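Local atomic coordinates of chinitase A (Streptomyces coelicolor, PDB entry 3EBV), a protein that probably acts as an endochitinase that hydrolyses chitin, this chain being the glycosyl hydrolase family 18 catalytic domain of a longer protein. Residues D154-Q159 and T185-D190; V20-D25 and G57-D62. One frame throughout, in Å; residues are numbered along the deposited sequence.

Contact 1: D154-Q159 and T185-D190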
loop_
_atom_site.group_PDB
_atom_site.type_symbol
_atom_site.label_atom_id
_atom_site.label_comp_id
_atom_site.label_asym_id
_atom_site.label_seq_id
_atom_site.Cartn_x
_atom_site.Cartn_y
_atom_site.Cartn_z
ATOM N N ASP A 154 3.156 3.350 13.150
ATOM C CA ASP A 154 2.741 4.649 12.607
ATOM C C ASP A 154 1.237 4.916 12.729
ATOM O O ASP A 154 0.794 6.039 12.421
ATOM C CB ASP A 154 3.132 4.723 11.137
ATOM C CG ASP A 154 4.638 4.632 10.916
ATOM O OD1 ASP A 154 5.376 5.358 11.611
ATOM O OD2 ASP A 154 5.062 3.835 10.056
HETATM N N MSE A 155 0.452 3.908 13.135
HETATM C CA MSE A 155 -1.008 4.058 13.208
HETATM C C MSE A 155 -1.561 3.537 14.545
HETATM O O MSE A 155 -2.724 3.118 14.613
HETATM C CB MSE A 155 -1.700 3.295 12.071
HETATM C CG MSE A 155 -1.187 3.591 10.645
HETATM SE SE MSE A 155 -1.727 5.388 10.015
HETATM C CE MSE A 155 -3.579 5.041 9.718
ATOM N N GLN A 156 -0.767 3.631 15.599
ATOM C CA GLN A 156 -1.202 3.193 16.931
ATOM C C GLN A 156 -2.155 4.187 17.586
ATOM O O GLN A 156 -2.909 3.830 18.476
ATOM C CB GLN A 156 0.018 2.931 17.808
ATOM C CG GLN A 156 0.622 1.531 17.552
ATOM C CD GLN A 156 -0.237 0.411 18.165
ATOM O OE1 GLN A 156 -1.094 -0.214 17.479
ATOM N NE2 GLN A 156 0.021 0.128 19.411
ATOM N N SER A 157 -2.134 5.427 17.107
ATOM C CA SER A 157 -3.139 6.413 17.506
ATOM C C SER A 157 -3.202 7.460 16.407
ATOM O O SER A 157 -2.354 7.494 15.488
ATOM C CB SER A 157 -2.764 7.110 18.822
ATOM O OG SER A 157 -1.692 8.017 18.669
ATOM N N THR A 158 -4.182 8.346 16.535
ATOM C CA THR A 158 -4.382 9.418 15.562
ATOM C C THR A 158 -3.246 10.417 15.601
ATOM O O THR A 158 -3.147 11.235 14.708
ATOM C CB THR A 158 -5.708 10.147 15.773
ATOM O OG1 THR A 158 -5.704 10.709 17.086
ATOM C CG2 THR A 158 -6.898 9.206 15.618
ATOM N N GLN A 159 -2.377 10.296 16.602
ATOM C CA GLN A 159 -1.184 11.123 16.727
ATOM C C GLN A 159 0.014 10.606 15.917
ATOM O O GLN A 159 1.000 11.293 15.816
ATOM C CB GLN A 159 -0.792 11.286 18.225
ATOM C CG GLN A 159 -1.944 11.765 19.137
ATOM C CD GLN A 159 -2.667 12.958 18.546
ATOM O OE1 GLN A 159 -3.897 12.941 18.342
ATOM N NE2 GLN A 159 -1.901 13.999 18.233
ATOM N N THR A 185 4.789 -6.749 18.998
ATOM C CA THR A 185 3.409 -6.685 19.504
ATOM C C THR A 185 2.942 -5.224 19.535
ATOM O O THR A 185 3.738 -4.271 19.658
ATOM C CB THR A 185 3.255 -7.341 20.892
ATOM O OG1 THR A 185 4.136 -6.681 21.803
ATOM C CG2 THR A 185 3.563 -8.849 20.831
HETATM N N MSE A 186 1.629 -5.062 19.391
HETATM C CA MSE A 186 1.004 -3.762 19.296
HETATM C C MSE A 186 -0.291 -3.723 20.081
HETATM O O MSE A 186 -0.879 -4.775 20.327
HETATM C CB MSE A 186 0.661 -3.482 17.820
HETATM C CG MSE A 186 1.900 -3.318 16.938
HETATM SE SE MSE A 186 2.751 -1.579 17.274
HETATM C CE MSE A 186 4.635 -2.119 17.005
ATOM N N LEU A 187 -0.760 -2.530 20.428
ATOM C CA LEU A 187 -2.079 -2.406 21.087
ATOM C C LEU A 187 -3.186 -2.401 20.034
ATOM O O LEU A 187 -3.029 -1.791 18.939
ATOM C CB LEU A 187 -2.176 -1.132 21.917
ATOM C CG LEU A 187 -1.112 -1.006 22.987
ATOM C CD1 LEU A 187 -1.383 0.277 23.757
ATOM C CD2 LEU A 187 -1.231 -2.173 23.950
ATOM N N GLY A 188 -4.321 -3.021 20.337
ATOM C CA GLY A 188 -5.497 -2.865 19.500
ATOM C C GLY A 188 -6.377 -1.719 19.971
ATOM O O GLY A 188 -6.020 -1.002 20.932
ATOM N N CYS A 189 -7.520 -1.521 19.294
ATOM C CA CYS A 189 -8.362 -0.374 19.684
ATOM C C CYS A 189 -8.979 -0.534 21.074
ATOM O O CYS A 189 -9.476 0.436 21.669
ATOM C CB CYS A 189 -9.478 -0.147 18.669
ATOM S SG CYS A 189 -10.604 -1.572 18.612
ATOM N N ASP A 190 -8.931 -1.761 21.598
ATOM C CA ASP A 190 -9.411 -2.056 22.958
ATOM C C ASP A 190 -8.326 -1.895 24.029
ATOM O O ASP A 190 -8.594 -2.163 25.242
ATOM C CB ASP A 190 -9.945 -3.488 22.997
ATOM C CG ASP A 190 -8.887 -4.541 22.625
ATOM O OD1 ASP A 190 -7.741 -4.154 22.299
ATOM O OD2 ASP A 190 -9.226 -5.755 22.596
#
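The side-chain amide of Gln156 is the flat group on which this contact turns. Selenomethionine Met186 comes over one of its faces: SE lies 3.7 Å from Gln156 CD and 3.8 Å from Gln156 CG, almost straight above the amide carbon. The outer end of the same amide is turned to the backbone of Leu187, with Gln156 OE1 2.9 Å from Leu187 O and Gln156 NE2 3.0 Å from Leu187 N. As modelled, the amide is probably turned over, and with oxygen and nitrogen exchanged both approaches may become hydrogen bonds. Leu187 adds its first side-chain carbon, CB lying against the outer end of the amide, and the two side chains cross at about a right angle. The bend of Gln156 at chi2 (-74°) brings the amide round to this position, while the bend of Met186 at chi2 carries its selenium over the face. In the family 18 TIM barrel this contact joins two consecutive connections: 154-159 leads from strand 145-148 into helix 161-168, whereas the segment 185-190 follows the neighbouring parallel strand 175-179. Residues 186-187 pair antiparallel with 193-194, and helix 199-210 meets Met186 through Phe201 and Leu205 and Gln156 through Ile208. Replacing Gln156 by an alanine would probably leave the selenium of Met186 without its flat cover and open a gap beside the polar backbone atoms of Leu187. Beyond Gln156 the loop folds on itself: Ser157 OG accepts from Gln159 N at 3.2 Å (N-H...O 147°), an ST turn, and Thr158 OG1 donates to Gln159 OE1 at 3.1 Å, tilted 32° from the carbonyl plane. Farther along 185-190, Cys189 is tied to Cys207 of helix 199-210 by a disulfide.

Contact 2: V20-D25 and G57-D62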
loop_
_atom_site.group_PDB
_atom_site.type_symbol
_atom_site.label_atom_id
_atom_site.label_comp_id
_atom_site.label_asym_id
_atom_site.label_seq_id
_atom_site.Cartn_x
_atom_site.Cartn_y
_atom_site.Cartn_z
ATOM N N VAL A 20 10.833 -12.948 -11.220
ATOM C CA VAL A 20 10.853 -11.711 -11.972
ATOM C C VAL A 20 9.628 -11.622 -12.851
ATOM O O VAL A 20 9.222 -12.607 -13.496
ATOM C CB VAL A 20 12.164 -11.608 -12.833
ATOM C CG1 VAL A 20 12.082 -10.448 -13.819
ATOM C CG2 VAL A 20 13.346 -11.413 -11.911
ATOM N N GLN A 21 9.023 -10.427 -12.873
ATOM C CA GLN A 21 7.802 -10.202 -13.620
ATOM C C GLN A 21 7.860 -8.916 -14.421
ATOM O O GLN A 21 8.403 -7.916 -13.937
ATOM C CB GLN A 21 6.568 -10.074 -12.683
ATOM C CG GLN A 21 6.249 -11.323 -11.866
ATOM C CD GLN A 21 5.006 -11.137 -11.028
ATOM O OE1 GLN A 21 4.918 -10.168 -10.262
ATOM N NE2 GLN A 21 4.054 -12.073 -11.128
ATOM N N LYS A 22 7.265 -8.944 -15.614
ATOM C CA LYS A 22 6.865 -7.699 -16.284
ATOM C C LYS A 22 5.563 -7.235 -15.639
ATOM O O LYS A 22 4.874 -8.024 -14.973
ATOM C CB LYS A 22 6.659 -7.919 -17.787
ATOM C CG LYS A 22 7.954 -8.359 -18.472
ATOM C CD LYS A 22 7.728 -8.680 -19.937
ATOM C CE LYS A 22 9.049 -9.029 -20.604
ATOM N NZ LYS A 22 8.907 -9.548 -22.005
ATOM N N ILE A 23 5.201 -5.975 -15.843
ATOM C CA ILE A 23 3.879 -5.533 -15.393
ATOM C C ILE A 23 2.781 -6.420 -15.994
ATOM O O ILE A 23 1.784 -6.702 -15.346
ATOM C CB ILE A 23 3.659 -4.023 -15.743
ATOM C CG1 ILE A 23 4.543 -3.135 -14.837
ATOM C CG2 ILE A 23 2.161 -3.638 -15.732
ATOM C CD1 ILE A 23 4.034 -3.018 -13.343
ATOM N N SER A 24 2.937 -6.846 -17.249
ATOM C CA SER A 24 1.920 -7.669 -17.926
ATOM C C SER A 24 1.771 -9.055 -17.287
ATOM O O SER A 24 0.758 -9.727 -17.525
ATOM C CB SER A 24 2.298 -7.858 -19.397
ATOM O OG SER A 24 3.599 -8.432 -19.488
ATOM N N ASP A 25 2.746 -9.479 -16.474
ATOM C CA ASP A 25 2.632 -10.769 -15.791
ATOM C C ASP A 25 1.813 -10.712 -14.497
ATOM O O ASP A 25 1.471 -11.741 -13.921
ATOM C CB ASP A 25 4.006 -11.320 -15.406
ATOM C CG ASP A 25 4.865 -11.672 -16.608
ATOM O OD1 ASP A 25 4.316 -12.291 -17.553
ATOM O OD2 ASP A 25 6.072 -11.356 -16.536
ATOM N N GLY A 57 15.745 -8.741 -16.761
ATOM C CA GLY A 57 15.872 -9.558 -17.978
ATOM C C GLY A 57 15.729 -8.750 -19.259
ATOM O O GLY A 57 15.273 -9.269 -20.284
ATOM N N GLY A 58 16.109 -7.479 -19.204
ATOM C CA GLY A 58 16.119 -6.626 -20.391
ATOM C C GLY A 58 14.787 -5.982 -20.747
ATOM O O GLY A 58 14.596 -5.508 -21.858
ATOM N N TYR A 59 13.859 -5.966 -19.791
ATOM C CA TYR A 59 12.572 -5.298 -19.933
ATOM C C TYR A 59 12.781 -3.832 -20.288
ATOM O O TYR A 59 13.488 -3.124 -19.561
ATOM C CB TYR A 59 11.889 -5.411 -18.564
ATOM C CG TYR A 59 10.431 -5.048 -18.440
ATOM C CD1 TYR A 59 9.521 -5.201 -19.497
ATOM C CD2 TYR A 59 9.932 -4.637 -17.197
ATOM C CE1 TYR A 59 8.148 -4.885 -19.334
ATOM C CE2 TYR A 59 8.581 -4.324 -17.036
ATOM C CZ TYR A 59 7.699 -4.460 -18.069
ATOM O OH TYR A 59 6.372 -4.194 -17.873
ATOM N N THR A 60 12.189 -3.376 -21.389
ATOM C CA THR A 60 12.474 -2.024 -21.878
ATOM C C THR A 60 11.472 -0.990 -21.343
ATOM O O THR A 60 10.319 -1.339 -21.012
ATOM C CB THR A 60 12.448 -1.939 -23.419
ATOM O OG1 THR A 60 11.110 -2.133 -23.887
ATOM C CG2 THR A 60 13.393 -3.007 -24.045
ATOM N N VAL A 61 11.903 0.273 -21.294
ATOM C CA VAL A 61 11.011 1.380 -20.906
ATOM C C VAL A 61 9.754 1.403 -21.777
ATOM O O VAL A 61 8.632 1.546 -21.276
ATOM C CB VAL A 61 11.742 2.758 -20.911
ATOM C CG1 VAL A 61 10.761 3.917 -20.750
ATOM C CG2 VAL A 61 12.793 2.798 -19.806
ATOM N N ASP A 62 9.927 1.252 -23.094
ATOM C CA ASP A 62 8.772 1.239 -23.980
ATOM C C ASP A 62 7.762 0.128 -23.653
ATOM O O ASP A 62 6.553 0.354 -23.681
ATOM C CB ASP A 62 9.220 1.164 -25.448
ATOM C CG ASP A 62 9.676 2.522 -26.001
ATOM O OD1 ASP A 62 9.592 3.568 -25.305
ATOM O OD2 ASP A 62 10.123 2.530 -27.167
#
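A single tyrosine makes this partly buried, aromatic-and-polar contact, which joins the connection between barrel strands 6-12 and 32-40 to the residues leading into helix 61-73. Tyr59, with CG anti to its backbone N (chi1 -169°), reaches across so that its ring lies beneath the Lys22 side chain. Lys22 CG sits over one face, 3.8 Å from the ring centroid and 20° off the normal, a CH-pi contact displaced toward the rim; Lys22 CB adds a 3.6 Å approach to Tyr59 CZ. At the end of the ring, Tyr59 OH accepts from Ile23 N at 2.9 Å (N-H...O 152°), with Ile23 CB 3.5 Å from the same oxygen. The donor turn is braced from within, since Asp25 OD2 takes Lys22 N at 2.8 Å and Asp25 N bonds to Lys22 O. Thr60 caps the following helix through Gln63 N. A second hydrogen bond joins Tyr59 OH to Asp67 OD2 of helix 61-73. Since the hydroxyl accepts from Ile23 N, its own proton probably goes to that carboxylate, so the two bonds would fix the rotation of the O-H and link the backbone at the start of the 3-10 turn to helix 61-73 through one oxygen.

From the N terminus, strand 6-12 runs into 20-25; contact 2 closes when the chain, after strands 32-40 and 47-48, returns at 57-62 just ahead of helix 61-73. The chain then builds strands 77-84, 115-120 and 145-148 with their helices before 154-159 opens contact 1, which 185-190 closes after helix 161-168 and strand 175-179. The two loops thus follow in series, neither nested nor crossed. The centres of contact 1 and contact 2 lie about 39 Å apart, on opposite sides of the chain's centre. Between the nearest atoms of contact 1 and contact 2 there are about 24 Å. Contact 2 ties together connections early in the barrel, contact 1 those around its strands 145-148 and 175-179.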